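Local coordinates for protein phosphodiesterase (Salpingoeca rosetta, PDB 7D7P) that belongs to the cyclic nucleotide phosphodiesterase family, with an all-helical HD-type fold that holds a zinc ion and a magnesium ion, at residues His111-Leu123 with Leu252-Lys266. Residues are numbered along the deposited sequence; the frame is centred on the assembly and turned at random.
With ZN (zinc ion), chain G.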
loop_
_atom_site.group_PDB
_atom_site.type_symbol
_atom_site.label_atom_id
_atom_site.label_comp_id
_atom_site.label_asym_id
_atom_site.label_seq_id
_atom_site.Cartn_x
_atom_site.Cartn_y
_atom_site.Cartn_z
ATOM N N HIS A 111 -15.757 -23.829 1.392
ATOM C CA HIS A 111 -14.522 -23.235 0.887
ATOM C C HIS A 111 -13.971 -24.037 -0.288
ATOM O O HIS A 111 -13.478 -23.462 -1.265
ATOM C CB HIS A 111 -13.484 -23.144 2.005
ATOM C CG HIS A 111 -12.118 -22.747 1.535
ATOM N ND1 HIS A 111 -11.876 -21.571 0.860
ATOM C CD2 HIS A 111 -10.921 -23.371 1.642
ATOM C CE1 HIS A 111 -10.590 -21.485 0.571
ATOM N NE2 HIS A 111 -9.987 -22.565 1.033
ATOM N N ALA A 112 -14.046 -25.367 -0.205
ATOM C CA ALA A 112 -13.584 -26.206 -1.307
ATOM C C ALA A 112 -14.380 -25.937 -2.580
ATOM O O ALA A 112 -13.804 -25.841 -3.670
ATOM C CB ALA A 112 -13.678 -27.682 -0.920
ATOM N N VAL A 113 -15.705 -25.815 -2.463
ATOM C CA VAL A 113 -16.529 -25.541 -3.638
ATOM C C VAL A 113 -16.221 -24.156 -4.194
ATOM O O VAL A 113 -16.208 -23.951 -5.415
ATOM C CB VAL A 113 -18.021 -25.698 -3.293
ATOM C CG1 VAL A 113 -18.891 -25.401 -4.512
ATOM C CG2 VAL A 113 -18.295 -27.096 -2.764
ATOM N N MET A 114 -15.966 -23.188 -3.308
ATOM C CA MET A 114 -15.576 -21.851 -3.748
ATOM C C MET A 114 -14.295 -21.888 -4.574
ATOM O O MET A 114 -14.177 -21.187 -5.585
ATOM C CB MET A 114 -15.395 -20.933 -2.536
ATOM C CG MET A 114 -16.694 -20.446 -1.921
ATOM S SD MET A 114 -17.459 -19.153 -2.911
ATOM C CE MET A 114 -16.669 -17.684 -2.248
ATOM N N VAL A 115 -13.319 -22.694 -4.154
ATOM C CA VAL A 115 -12.062 -22.767 -4.890
ATOM C C VAL A 115 -12.252 -23.534 -6.193
ATOM O O VAL A 115 -11.644 -23.204 -7.219
ATOM C CB VAL A 115 -10.965 -23.387 -4.005
ATOM C CG1 VAL A 115 -9.678 -23.602 -4.794
ATOM C CG2 VAL A 115 -10.707 -22.492 -2.808
ATOM N N LEU A 116 -13.106 -24.561 -6.181
ATOM C CA LEU A 116 -13.419 -25.270 -7.416
ATOM C C LEU A 116 -14.089 -24.342 -8.422
ATOM O O LEU A 116 -13.699 -24.292 -9.594
ATOM C CB LEU A 116 -14.311 -26.479 -7.127
ATOM C CG LEU A 116 -14.952 -27.092 -8.379
ATOM C CD1 LEU A 116 -13.894 -27.723 -9.272
ATOM C CD2 LEU A 116 -16.028 -28.106 -8.021
ATOM N N HIS A 117 -15.101 -23.593 -7.977
ATOM C CA HIS A 117 -15.828 -22.718 -8.890
ATOM C C HIS A 117 -14.948 -21.581 -9.395
ATOM O O HIS A 117 -15.010 -21.218 -10.576
ATOM C CB HIS A 117 -17.078 -22.165 -8.206
ATOM C CG HIS A 117 -17.949 -21.352 -9.110
ATOM N ND1 HIS A 117 -17.797 -19.990 -9.263
ATOM C CD2 HIS A 117 -18.978 -21.709 -9.915
ATOM C CE1 HIS A 117 -18.697 -19.543 -10.122
ATOM N NE2 HIS A 117 -19.425 -20.566 -10.532
ATOM N N THR A 118 -14.126 -21.004 -8.515
ATOM C CA THR A 118 -13.237 -19.924 -8.934
ATOM C C THR A 118 -12.166 -20.434 -9.891
ATOM O O THR A 118 -11.766 -19.720 -10.819
ATOM C CB THR A 118 -12.602 -19.268 -7.706
ATOM O OG1 THR A 118 -13.633 -18.886 -6.785
ATOM C CG2 THR A 118 -11.794 -18.035 -8.103
ATOM N N THR A 119 -11.689 -21.665 -9.681
ATOM C CA THR A 119 -10.760 -22.271 -10.631
ATOM C C THR A 119 -11.422 -22.459 -11.989
ATOM O O THR A 119 -10.793 -22.252 -13.034
ATOM C CB THR A 119 -10.253 -23.611 -10.095
ATOM O OG1 THR A 119 -9.573 -23.405 -8.850
ATOM C CG2 THR A 119 -9.293 -24.261 -11.088
ATOM N N TYR A 120 -12.700 -22.843 -11.991
ATOM C CA TYR A 120 -13.438 -22.975 -13.241
ATOM C C TYR A 120 -13.568 -21.629 -13.946
ATOM O O TYR A 120 -13.509 -21.557 -15.179
ATOM C CB TYR A 120 -14.806 -23.594 -12.953
ATOM C CG TYR A 120 -15.950 -23.092 -13.802
ATOM C CD1 TYR A 120 -16.181 -23.611 -15.069
ATOM C CD2 TYR A 120 -16.821 -22.123 -13.320
ATOM C CE1 TYR A 120 -17.236 -23.165 -15.841
ATOM C CE2 TYR A 120 -17.875 -21.671 -14.085
ATOM C CZ TYR A 120 -18.081 -22.194 -15.342
ATOM O OH TYR A 120 -19.137 -21.744 -16.103
ATOM N N LEU A 121 -13.728 -20.546 -13.180
ATOM C CA LEU A 121 -13.799 -19.220 -13.788
ATOM C C LEU A 121 -12.447 -18.800 -14.354
ATOM O O LEU A 121 -12.375 -18.249 -15.459
ATOM C CB LEU A 121 -14.290 -18.192 -12.767
ATOM C CG LEU A 121 -15.716 -18.325 -12.227
ATOM C CD1 LEU A 121 -15.936 -17.354 -11.076
ATOM C CD2 LEU A 121 -16.746 -18.095 -13.324
ATOM N N LEU A 122 -11.365 -19.061 -13.615
ATOM C CA LEU A 122 -10.043 -18.613 -14.044
ATOM C C LEU A 122 -9.566 -19.374 -15.276
ATOM O O LEU A 122 -9.013 -18.774 -16.204
ATOM C CB LEU A 122 -9.044 -18.767 -12.896
ATOM C CG LEU A 122 -9.208 -17.804 -11.717
ATOM C CD1 LEU A 122 -8.415 -18.289 -10.514
ATOM C CD2 LEU A 122 -8.778 -16.400 -12.110
ATOM N N LEU A 123 -9.768 -20.695 -15.302
ATOM C CA LEU A 123 -9.308 -21.487 -16.440
ATOM C C LEU A 123 -10.103 -21.160 -17.697
ATOM O O LEU A 123 -9.543 -21.117 -18.798
ATOM C CB LEU A 123 -9.408 -22.979 -16.124
ATOM C CG LEU A 123 -8.532 -23.527 -14.996
ATOM C CD1 LEU A 123 -8.782 -25.017 -14.829
ATOM C CD2 LEU A 123 -7.056 -23.245 -15.251
ATOM N N LEU A 252 -0.573 -23.181 -13.878
ATOM C CA LEU A 252 -1.667 -23.856 -13.183
ATOM C C LEU A 252 -1.536 -23.703 -11.672
ATOM O O LEU A 252 -2.529 -23.463 -10.976
ATOM C CB LEU A 252 -1.708 -25.335 -13.571
ATOM C CG LEU A 252 -1.860 -25.653 -15.060
ATOM C CD1 LEU A 252 -1.904 -27.156 -15.285
ATOM C CD2 LEU A 252 -3.099 -24.983 -15.631
ATOM N N ALA A 253 -0.316 -23.843 -11.148
ATOM C CA ALA A 253 -0.095 -23.625 -9.724
ATOM C C ALA A 253 -0.400 -22.184 -9.335
ATOM O O ALA A 253 -0.951 -21.927 -8.259
ATOM C CB ALA A 253 1.345 -23.989 -9.357
ATOM N N VAL A 254 -0.046 -21.231 -10.199
ATOM C CA VAL A 254 -0.343 -19.829 -9.928
ATOM C C VAL A 254 -1.850 -19.599 -9.895
ATOM O O VAL A 254 -2.362 -18.862 -9.042
ATOM C CB VAL A 254 0.354 -18.932 -10.971
ATOM C CG1 VAL A 254 -0.266 -17.542 -10.999
ATOM C CG2 VAL A 254 1.850 -18.850 -10.687
ATOM N N LEU A 255 -2.588 -20.242 -10.805
ATOM C CA LEU A 255 -4.027 -20.007 -10.888
ATOM C C LEU A 255 -4.773 -20.640 -9.718
ATOM O O LEU A 255 -5.729 -20.051 -9.199
ATOM C CB LEU A 255 -4.568 -20.530 -12.219
ATOM C CG LEU A 255 -4.172 -19.723 -13.459
ATOM C CD1 LEU A 255 -4.710 -20.375 -14.724
ATOM C CD2 LEU A 255 -4.659 -18.284 -13.342
ATOM N N LEU A 256 -4.366 -21.841 -9.291
ATOM C CA LEU A 256 -5.031 -22.460 -8.146
ATOM C C LEU A 256 -4.777 -21.669 -6.870
ATOM O O LEU A 256 -5.673 -21.534 -6.027
ATOM C CB LEU A 256 -4.577 -23.910 -7.970
ATOM C CG LEU A 256 -5.273 -24.614 -6.795
ATOM C CD1 LEU A 256 -6.772 -24.720 -7.047
ATOM C CD2 LEU A 256 -4.677 -25.988 -6.498
ATOM N N HIS A 257 -3.560 -21.146 -6.706
ATOM C CA HIS A 257 -3.281 -20.272 -5.572
ATOM C C HIS A 257 -4.142 -19.018 -5.630
ATOM O O HIS A 257 -4.618 -18.533 -4.595
ATOM C CB HIS A 257 -1.794 -19.914 -5.542
ATOM C CG HIS A 257 -1.418 -18.976 -4.437
ATOM N ND1 HIS A 257 -1.680 -19.245 -3.111
ATOM C CD2 HIS A 257 -0.791 -17.776 -4.461
ATOM C CE1 HIS A 257 -1.236 -18.249 -2.365
ATOM N NE2 HIS A 257 -0.692 -17.344 -3.160
ATOM N N THR A 258 -4.365 -18.487 -6.837
ATOM C CA THR A 258 -5.262 -17.346 -6.999
ATOM C C THR A 258 -6.675 -17.687 -6.542
ATOM O O THR A 258 -7.314 -16.898 -5.837
ATOM C CB THR A 258 -5.274 -16.883 -8.458
ATOM O OG1 THR A 258 -3.939 -16.602 -8.889
ATOM C CG2 THR A 258 -6.132 -15.629 -8.616
ATOM N N ALA A 259 -7.182 -18.860 -6.935
ATOM C CA ALA A 259 -8.540 -19.236 -6.552
ATOM C C ALA A 259 -8.645 -19.520 -5.059
ATOM O O ALA A 259 -9.714 -19.325 -4.470
ATOM C CB ALA A 259 -9.003 -20.451 -7.355
ATOM N N ASP A 260 -7.557 -19.982 -4.437
ATOM C CA ASP A 260 -7.571 -20.225 -2.998
ATOM C C ASP A 260 -7.814 -18.933 -2.226
ATOM O O ASP A 260 -8.527 -18.929 -1.216
ATOM C CB ASP A 260 -6.255 -20.872 -2.565
ATOM C CG ASP A 260 -6.332 -21.476 -1.174
ATOM O OD1 ASP A 260 -7.457 -21.655 -0.667
ATOM O OD2 ASP A 260 -5.268 -21.773 -0.588
ATOM N N LEU A 261 -7.233 -17.829 -2.688
ATOM C CA LEU A 261 -7.411 -16.526 -2.048
ATOM C C LEU A 261 -8.587 -15.779 -2.680
ATOM O O LEU A 261 -8.446 -14.701 -3.255
ATOM C CB LEU A 261 -6.124 -15.715 -2.141
ATOM C CG LEU A 261 -4.844 -16.383 -1.633
ATOM C CD1 LEU A 261 -3.644 -15.461 -1.808
ATOM C CD2 LEU A 261 -4.994 -16.803 -0.179
ATOM N N HIS A 262 -9.772 -16.381 -2.561
ATOM C CA HIS A 262 -10.961 -15.850 -3.220
ATOM C C HIS A 262 -11.630 -14.717 -2.451
ATOM O O HIS A 262 -12.463 -14.013 -3.033
ATOM C CB HIS A 262 -11.977 -16.973 -3.465
ATOM C CG HIS A 262 -12.380 -17.714 -2.226
ATOM N ND1 HIS A 262 -13.169 -17.153 -1.244
ATOM C CD2 HIS A 262 -12.105 -18.974 -1.814
ATOM C CE1 HIS A 262 -13.360 -18.036 -0.278
ATOM N NE2 HIS A 262 -12.724 -19.149 -0.600
ATOM N N ASN A 263 -11.287 -14.518 -1.177
ATOM C CA ASN A 263 -11.973 -13.508 -0.369
ATOM C C ASN A 263 -11.904 -12.105 -0.964
ATOM O O ASN A 263 -12.967 -11.473 -1.108
ATOM C CB ASN A 263 -11.417 -13.528 1.061
ATOM C CG ASN A 263 -12.008 -14.639 1.899
ATOM O OD1 ASN A 263 -12.611 -15.574 1.375
ATOM N ND2 ASN A 263 -11.833 -14.545 3.213
ATOM N N PRO A 264 -10.739 -11.554 -1.324
ATOM C CA PRO A 264 -10.706 -10.159 -1.791
ATOM C C PRO A 264 -11.212 -9.948 -3.209
ATOM O O PRO A 264 -11.341 -8.789 -3.626
ATOM C CB PRO A 264 -9.214 -9.786 -1.690
ATOM C CG PRO A 264 -8.559 -10.913 -0.944
ATOM C CD PRO A 264 -9.378 -12.114 -1.253
ATOM N N ILE A 265 -11.497 -11.001 -3.968
ATOM C CA ILE A 265 -11.966 -10.848 -5.340
ATOM C C ILE A 265 -13.463 -11.141 -5.453
ATOM O O ILE A 265 -13.972 -11.344 -6.552
ATOM C CB ILE A 265 -11.148 -11.709 -6.316
ATOM C CG1 ILE A 265 -11.241 -13.192 -5.953
ATOM C CG2 ILE A 265 -9.696 -11.253 -6.341
ATOM C CD1 ILE A 265 -10.463 -14.092 -6.893
ATOM N N LYS A 266 -14.170 -11.151 -4.335
ATOM C CA LYS A 266 -15.608 -11.336 -4.270
ATOM C C LYS A 266 -16.290 -10.049 -3.814
ATOM O O LYS A 266 -15.630 -9.122 -3.327
ATOM C CB LYS A 266 -15.944 -12.486 -3.310
ATOM C CG LYS A 266 -15.563 -13.863 -3.833
ATOM C CD LYS A 266 -16.427 -14.263 -5.013
ATOM C CE LYS A 266 -16.070 -15.654 -5.519
ATOM N NZ LYS A 266 -17.012 -16.101 -6.588
HETATM ZN ZN ZN G . -7.846 -23.252 0.891
HETATM O O HOH W 1 -16.205 -18.428 -7.682
HETATM O O HOH W 2 -5.408 -23.729 1.072
HETATM O O HOH W 3 -7.348 -21.652 2.577
#
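His111 and Asp260 meet at the zinc ion, which His111 NE2 binds at 2.2 Å and Asp260 OD1 at 2.3 Å; two waters, His146 and Asp147 complete its shell. The other nitrogen of the same imidazole, His111 ND1, donates to His262 NE2 at 3.0 Å. This bond is bent, 138° at the hydrogen, yet lies close to both ring planes, which probably helps to fix the rotation of the zinc-binding ring. The two rings meet rim to rim, neither lying over the other's face. His262 reaches His111 because its CG sits between the backbone N and the carbonyl carbon (chi1 56°). Met114 covers one face of the His262 ring, its CB 4.0 Å from the ring centroid in a CH-pi contact, while Val115 CG2 touches the edge. Met114, bent at chi2 and chi3, also brings its CE against Lys266 CE.

Farther along, Ala259 is a knob in the hole formed by Val115, Thr118, Thr119 and Leu122; its CB lies 3.4 Å from Thr119 OG1. That hydroxyl is turned back to Val115 O, just as Thr118 OG1 bonds Met114 O. One water joins Thr118 OG1, to which it donates, with His117 ND1 and Lys266 NZ, and Lys266 NZ also hydrogen-bonds Phe56 O. Leu122 CD1 lies against Leu255 O and Ala259 CB, and Leu123 CD2 meets Leu255 CD1. The axes of segments 111-123 and 252-260 approach to 8.5 Å, their N-to-C directions 131° apart. Such a buried helix pair, presenting one histidine and one aspartate to a shared metal, is characteristic of the HD-type metal site of cyclic nucleotide phosphodiesterases.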